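Long-range contact in RNA-dependent RNA polymerase (Farallon virus, PDB 6DX5), which probably copies viral RNA when full-length and carries near its N-terminus a viral OTU cysteine protease domain with deubiquitinase activity, the part studied here: residues I22-G33 against H174-N182. Sequence-based numbering, arbitrary orientation.
Sequences IPDFFERIRVKG and HFDALKLIN
Asp-176 holds residues 28-31 of the neighbouring segment with both carboxylate oxygens. OD2 accepts from the backbone N of Val-31 (2.9 Å) and, from the opposite face of the carboxylate plane, from NE2 of His-174 (2.8 Å). OD1 meets Arg-28 NH1 in a salt bridge whose hydrogen bond is weak (N-H...O 126°), the guanidinium and carboxylate planes 78° apart. A water bridges OD1 to Arg-30 NH1, while the two guanidinium groups lie one over the other. His-174 turns CG away from its own amide nitrogen (chi1 -175°), bringing CE1 to 3.6 Å from Gly-33 CA, with Lys-32 O at the ring edge. The side chain touches Cys-37 of helix 37-47, consistent with the Cys-His active site of OTU proteases, where Asp-176 would probably help orient the imidazole. The segments pair antiparallel, strand 26-29, one of the two outermost in the chain's mixed sheet, lying beside 174-180; Glu-27 and Lys-179 exchange both backbone bonds, each 2.8 Å N to O. Phe-26 supplies a flat ring that two leucine methyls sandwich: Leu-178 CD1 4.1 Å from its centroid, Leu-180 CD1 over the opposite face. Branched Ile-22 adds CG2 against Leu-178 CD2 (3.6 Å), and Trp-143 backs this cluster.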
ATOM      1  N   ILE A  22       3.421 -18.888  -8.718  1.00 37.10           N
ATOM      2  CA  ILE A  22       4.741 -18.918  -8.053  1.00 30.26           C
ATOM      3  C   ILE A  22       5.460 -20.266  -8.201  1.00 38.07           C
ATOM      4  O   ILE A  22       6.658 -20.260  -8.524  1.00 34.47           O
ATOM      5  CB  ILE A  22       4.647 -18.523  -6.567  1.00 35.88           C
ATOM      6  CG1 ILE A  22       4.311 -17.033  -6.414  1.00 37.87           C
ATOM      7  CG2 ILE A  22       5.964 -18.799  -5.828  1.00 30.42           C
ATOM      8  CD1 ILE A  22       5.131 -16.138  -7.303  1.00 37.50           C
ATOM      9  N   PRO A  23       4.820 -21.435  -8.014  1.00 42.00           N
ATOM     10  CA  PRO A  23       5.602 -22.690  -8.075  1.00 46.56           C
ATOM     11  C   PRO A  23       6.176 -23.003  -9.454  1.00 47.54           C
ATOM     12  O   PRO A  23       7.088 -23.828  -9.545  1.00 52.24           O
ATOM     13  CB  PRO A  23       4.591 -23.762  -7.628  1.00 48.70           C
ATOM     14  CG  PRO A  23       3.549 -23.000  -6.839  1.00 50.21           C
ATOM     15  CD  PRO A  23       3.416 -21.727  -7.640  1.00 45.51           C
ATOM     16  N   ASP A  24       5.708 -22.355 -10.524  1.00 45.64           N
ATOM     17  CA  ASP A  24       6.312 -22.532 -11.847  1.00 51.37           C
ATOM     18  C   ASP A  24       7.674 -21.850 -12.014  1.00 50.55           C
ATOM     19  O   ASP A  24       8.367 -22.157 -12.987  1.00 52.09           O
ATOM     20  CB  ASP A  24       5.396 -21.999 -12.967  1.00 61.21           C
ATOM     21  CG  ASP A  24       4.015 -22.705 -13.051  1.00 74.18           C
ATOM     22  OD1 ASP A  24       3.064 -22.031 -13.511  1.00 77.37           O
ATOM     23  OD2 ASP A  24       3.871 -23.907 -12.694  1.00 75.74           O
ATOM     24  N   PHE A  25       8.047 -20.910 -11.131  1.00 41.84           N
ATOM     25  CA  PHE A  25       9.303 -20.161 -11.226  1.00 42.02           C
ATOM     26  C   PHE A  25      10.157 -20.216  -9.968  1.00 36.61           C
ATOM     27  O   PHE A  25      11.365 -19.989 -10.065  1.00 39.59           O
ATOM     28  CB  PHE A  25       9.026 -18.672 -11.572  1.00 40.74           C
ATOM     29  CG  PHE A  25       8.363 -18.492 -12.917  1.00 44.42           C
ATOM     30  CD1 PHE A  25       9.130 -18.337 -14.060  1.00 46.79           C
ATOM     31  CD2 PHE A  25       6.976 -18.569 -13.051  1.00 51.28           C
ATOM     32  CE1 PHE A  25       8.527 -18.245 -15.322  1.00 52.71           C
ATOM     33  CE2 PHE A  25       6.353 -18.472 -14.319  1.00 51.22           C
ATOM     34  CZ  PHE A  25       7.129 -18.310 -15.451  1.00 51.72           C
ATOM     35  N   PHE A  26       9.589 -20.519  -8.799  1.00 35.02           N
ATOM     36  CA  PHE A  26      10.311 -20.442  -7.542  1.00 27.80           C
ATOM     37  C   PHE A  26      10.106 -21.698  -6.714  1.00 32.66           C
ATOM     38  O   PHE A  26       9.049 -22.337  -6.749  1.00 37.19           O
ATOM     39  CB  PHE A  26       9.855 -19.290  -6.666  1.00 25.50           C
ATOM     40  CG  PHE A  26      10.001 -17.931  -7.282  1.00 27.78           C
ATOM     41  CD1 PHE A  26      11.176 -17.198  -7.100  1.00 26.31           C
ATOM     42  CD2 PHE A  26       8.946 -17.349  -7.986  1.00 27.56           C
ATOM     43  CE1 PHE A  26      11.315 -15.922  -7.647  1.00 24.83           C
ATOM     44  CE2 PHE A  26       9.078 -16.048  -8.521  1.00 32.89           C
ATOM     45  CZ  PHE A  26      10.278 -15.348  -8.353  1.00 20.34           C
ATOM     46  N   GLU A  27      11.112 -22.017  -5.925  1.00 30.89           N
ATOM     47  CA  GLU A  27      10.914 -22.911  -4.805  1.00 30.63           C
ATOM     48  C   GLU A  27      10.680 -22.016  -3.587  1.00 28.81           C
ATOM     49  O   GLU A  27      11.262 -20.946  -3.476  1.00 34.41           O
ATOM     50  CB  GLU A  27      12.106 -23.864  -4.645  1.00 31.05           C
ATOM     51  CG  GLU A  27      13.064 -23.497  -3.588  1.00 66.38           C
ATOM     52  CD  GLU A  27      14.106 -24.576  -3.300  1.00 72.00           C
ATOM     53  OE1 GLU A  27      15.094 -24.674  -4.035  1.00 75.13           O
ATOM     54  OE2 GLU A  27      13.922 -25.326  -2.341  1.00 77.54           O
ATOM     55  N   ARG A  28       9.721 -22.378  -2.768  1.00 27.16           N
ATOM     56  CA  ARG A  28       9.349 -21.591  -1.606  1.00 21.87           C
ATOM     57  C   ARG A  28       9.945 -22.257  -0.364  1.00 24.02           C
ATOM     58  O   ARG A  28       9.869 -23.496  -0.213  1.00 31.65           O
ATOM     59  CB  ARG A  28       7.819 -21.534  -1.507  1.00 27.40           C
ATOM     60  CG  ARG A  28       7.315 -20.729  -0.293  1.00 24.36           C
ATOM     61  CD  ARG A  28       6.977 -21.646   0.837  1.00 34.63           C
ATOM     62  NE  ARG A  28       5.808 -22.426   0.428  1.00 37.61           N
ATOM     63  CZ  ARG A  28       4.569 -22.000   0.633  1.00 38.29           C
ATOM     64  NH1 ARG A  28       4.414 -20.845   1.272  1.00 37.27           N
ATOM     65  NH2 ARG A  28       3.517 -22.703   0.233  1.00 40.93           N
ATOM     66  N   ILE A  29      10.567 -21.466   0.502  1.00 23.58           N
ATOM     67  CA  ILE A  29      11.195 -21.974   1.724  1.00 22.98           C
ATOM     68  C   ILE A  29      10.418 -21.393   2.896  1.00 23.85           C
ATOM     69  O   ILE A  29      10.347 -20.174   3.063  1.00 18.86           O
ATOM     70  CB  ILE A  29      12.689 -21.625   1.812  1.00 25.12           C
ATOM     71  CG1 ILE A  29      13.448 -22.217   0.616  1.00 33.80           C
ATOM     72  CG2 ILE A  29      13.295 -22.197   3.081  1.00 26.89           C
ATOM     73  CD1 ILE A  29      13.580 -21.271  -0.533  1.00 40.01           C
ATOM     74  N   ARG A  30       9.769 -22.269   3.659  1.00 25.57           N
ATOM     75  CA  ARG A  30       8.961 -21.850   4.805  1.00 23.34           C
ATOM     76  C   ARG A  30       9.831 -21.433   5.980  1.00 22.52           C
ATOM     77  O   ARG A  30      10.814 -22.106   6.292  1.00 20.38           O
ATOM     78  CB  ARG A  30       8.055 -23.003   5.242  1.00 21.86           C
ATOM     79  CG  ARG A  30       7.133 -23.494   4.162  1.00 24.97           C
ATOM     80  CD  ARG A  30       6.183 -24.547   4.728  1.00 25.93           C
ATOM     81  NE  ARG A  30       5.405 -25.200   3.673  1.00 28.42           N
ATOM     82  CZ  ARG A  30       4.200 -24.797   3.292  1.00 33.19           C
ATOM     83  NH1 ARG A  30       3.652 -23.723   3.858  1.00 30.11           N
ATOM     84  NH2 ARG A  30       3.551 -25.462   2.364  1.00 32.29           N
ATOM     85  N   VAL A  31       9.452 -20.335   6.656  1.00 22.93           N
ATOM     86  CA  VAL A  31      10.149 -19.867   7.857  1.00 23.88           C
ATOM     87  C   VAL A  31       9.165 -19.964   9.007  1.00 25.75           C
ATOM     88  O   VAL A  31       7.976 -20.163   8.794  1.00 24.08           O
ATOM     89  CB  VAL A  31      10.707 -18.436   7.710  1.00 20.93           C
ATOM     90  CG1 VAL A  31      11.653 -18.393   6.487  1.00 17.22           C
ATOM     91  CG2 VAL A  31       9.559 -17.476   7.499  1.00 17.66           C
ATOM     92  N   LYS A  32       9.677 -19.878  10.240  1.00 22.26           N
ATOM     93  CA  LYS A  32       8.823 -20.012  11.423  1.00 28.25           C
ATOM     94  C   LYS A  32       7.644 -19.039  11.354  1.00 33.32           C
ATOM     95  O   LYS A  32       7.800 -17.903  10.909  1.00 25.89           O
ATOM     96  CB  LYS A  32       9.673 -19.744  12.666  1.00 29.92           C
ATOM     97  CG  LYS A  32       9.024 -20.060  14.010  1.00 32.44           C
ATOM     98  CD  LYS A  32      10.026 -19.627  15.071  1.00 35.25           C
ATOM     99  CE  LYS A  32       9.569 -19.925  16.478  1.00 46.00           C
ATOM    100  NZ  LYS A  32       9.417 -21.390  16.600  1.00 56.17           N
ATOM    101  N   GLY A  33       6.447 -19.488  11.764  1.00 34.72           N
ATOM    102  CA  GLY A  33       5.288 -18.611  11.679  1.00 32.16           C
ATOM    103  C   GLY A  33       5.047 -17.713  12.892  1.00 34.93           C
ATOM    104  O   GLY A  33       3.991 -17.777  13.511  1.00 42.07           O
ATOM    105  N   HIS A 174       1.440 -13.830   6.607  1.00 30.71           N
ATOM    106  CA  HIS A 174       2.646 -14.628   6.721  1.00 28.73           C
ATOM    107  C   HIS A 174       3.590 -14.434   5.530  1.00 25.55           C
ATOM    108  O   HIS A 174       3.167 -14.477   4.381  1.00 28.22           O
ATOM    109  CB  HIS A 174       2.299 -16.133   6.882  1.00 23.54           C
ATOM    110  CG  HIS A 174       3.512 -16.961   7.130  1.00 34.37           C
ATOM    111  ND1 HIS A 174       4.253 -16.850   8.281  1.00 34.24           N
ATOM    112  CD2 HIS A 174       4.224 -17.777   6.312  1.00 36.19           C
ATOM    113  CE1 HIS A 174       5.327 -17.630   8.199  1.00 33.50           C
ATOM    114  NE2 HIS A 174       5.336 -18.202   7.010  1.00 31.74           N
ATOM    115  N   PHE A 175       4.892 -14.327   5.810  1.00 22.01           N
ATOM    116  CA  PHE A 175       5.920 -14.205   4.779  1.00 20.36           C
ATOM    117  C   PHE A 175       6.788 -15.457   4.761  1.00 19.41           C
ATOM    118  O   PHE A 175       7.175 -15.951   5.823  1.00 25.32           O
ATOM    119  CB  PHE A 175       6.843 -12.987   5.019  1.00 18.09           C
ATOM    120  CG  PHE A 175       6.140 -11.637   4.993  1.00 21.64           C
ATOM    121  CD1 PHE A 175       6.154 -10.856   3.827  1.00 24.45           C
ATOM    122  CD2 PHE A 175       5.576 -11.092   6.150  1.00 23.47           C
ATOM    123  CE1 PHE A 175       5.574  -9.568   3.783  1.00 22.11           C
ATOM    124  CE2 PHE A 175       4.954  -9.800   6.134  1.00 20.66           C
ATOM    125  CZ  PHE A 175       4.961  -9.033   4.938  1.00 20.49           C
ATOM    126  N   ASP A 176       7.119 -15.969   3.557  1.00 19.67           N
ATOM    127  CA  ASP A 176       8.147 -17.010   3.375  1.00 17.33           C
ATOM    128  C   ASP A 176       9.167 -16.540   2.324  1.00 20.77           C
ATOM    129  O   ASP A 176       8.936 -15.550   1.604  1.00 20.18           O
ATOM    130  CB  ASP A 176       7.521 -18.356   2.931  1.00 19.10           C
ATOM    131  CG  ASP A 176       6.761 -19.074   4.052  1.00 33.92           C
ATOM    132  OD1 ASP A 176       5.679 -19.672   3.740  1.00 39.15           O
ATOM    133  OD2 ASP A 176       7.268 -19.115   5.242  1.00 29.58           O
ATOM    134  N   ALA A 177      10.282 -17.285   2.188  1.00 16.99           N
ATOM    135  CA  ALA A 177      11.313 -16.951   1.201  1.00 22.38           C
ATOM    136  C   ALA A 177      11.031 -17.657  -0.116  1.00 23.95           C
ATOM    137  O   ALA A 177      10.395 -18.715  -0.127  1.00 21.81           O
ATOM    138  CB  ALA A 177      12.693 -17.344   1.724  1.00 18.04           C
ATOM    139  N   LEU A 178      11.495 -17.068  -1.233  1.00 21.74           N
ATOM    140  CA  LEU A 178      11.413 -17.687  -2.576  1.00 22.00           C
ATOM    141  C   LEU A 178      12.801 -17.744  -3.208  1.00 24.86           C
ATOM    142  O   LEU A 178      13.531 -16.757  -3.177  1.00 24.57           O
ATOM    143  CB  LEU A 178      10.517 -16.891  -3.535  1.00 17.56           C
ATOM    144  CG  LEU A 178       9.027 -16.793  -3.226  1.00 20.10           C
ATOM    145  CD1 LEU A 178       8.348 -15.869  -4.178  1.00 19.46           C
ATOM    146  CD2 LEU A 178       8.395 -18.204  -3.268  1.00 17.32           C
ATOM    147  N   LYS A 179      13.180 -18.891  -3.769  1.00 29.10           N
ATOM    148  CA  LYS A 179      14.380 -18.967  -4.597  1.00 35.86           C
ATOM    149  C   LYS A 179      13.990 -19.304  -6.023  1.00 42.26           C
ATOM    150  O   LYS A 179      13.111 -20.142  -6.260  1.00 34.76           O
ATOM    151  CB  LYS A 179      15.359 -19.986  -4.066  1.00 42.92           C
ATOM    152  CG  LYS A 179      16.005 -19.458  -2.806  1.00 47.39           C
ATOM    153  CD  LYS A 179      17.125 -20.319  -2.345  1.00 50.96           C
ATOM    154  CE  LYS A 179      18.022 -19.513  -1.382  1.00 46.60           C
ATOM    155  NZ  LYS A 179      19.039 -20.413  -0.711  1.00 54.90           N
ATOM    156  N   LEU A 180      14.620 -18.625  -6.967  1.00 35.10           N
ATOM    157  CA  LEU A 180      14.295 -18.843  -8.361  1.00 39.34           C
ATOM    158  C   LEU A 180      14.809 -20.216  -8.792  1.00 48.48           C
ATOM    159  O   LEU A 180      15.928 -20.611  -8.451  1.00 50.41           O
ATOM    160  CB  LEU A 180      14.912 -17.733  -9.199  1.00 43.98           C
ATOM    161  CG  LEU A 180      14.306 -17.350 -10.538  1.00 50.26           C
ATOM    162  CD1 LEU A 180      12.868 -16.965 -10.427  1.00 46.68           C
ATOM    163  CD2 LEU A 180      15.069 -16.173 -11.076  1.00 55.21           C
ATOM    164  N   ILE A 181      13.980 -20.950  -9.546  1.00 46.65           N
ATOM    165  CA  ILE A 181      14.344 -22.313  -9.939  1.00 57.13           C
ATOM    166  C   ILE A 181      15.518 -22.314 -10.921  1.00 69.61           C
ATOM    167  O   ILE A 181      16.404 -23.176 -10.839  1.00 80.59           O
ATOM    168  CB  ILE A 181      13.129 -23.049 -10.527  1.00 51.49           C
ATOM    169  CG1 ILE A 181      12.044 -23.294  -9.487  1.00 45.73           C
ATOM    170  CG2 ILE A 181      13.537 -24.382 -11.116  1.00 60.20           C
ATOM    171  CD1 ILE A 181      10.771 -23.900 -10.133  1.00 48.11           C
ATOM    172  N   ASN A 182      15.559 -21.351 -11.850  1.00 74.84           N
ATOM    173  CA  ASN A 182      16.552 -21.410 -12.929  1.00102.05           C
ATOM    174  C   ASN A 182      17.996 -21.330 -12.413  1.00113.49           C
ATOM    175  O   ASN A 182      18.890 -22.000 -12.954  1.00122.51           O
ATOM    176  CB  ASN A 182      16.278 -20.312 -13.959  1.00109.89           C
ATOM    177  CG  ASN A 182      15.319 -20.768 -15.048  1.00117.21           C
ATOM    178  OD1 ASN A 182      15.035 -21.969 -15.185  1.00119.32           O
ATOM    179  ND2 ASN A 182      14.828 -19.816 -15.844  1.00119.00           N
TER
HETATM  180  O   HOH W   1       4.639 -21.338   5.420  1.00 40.67           O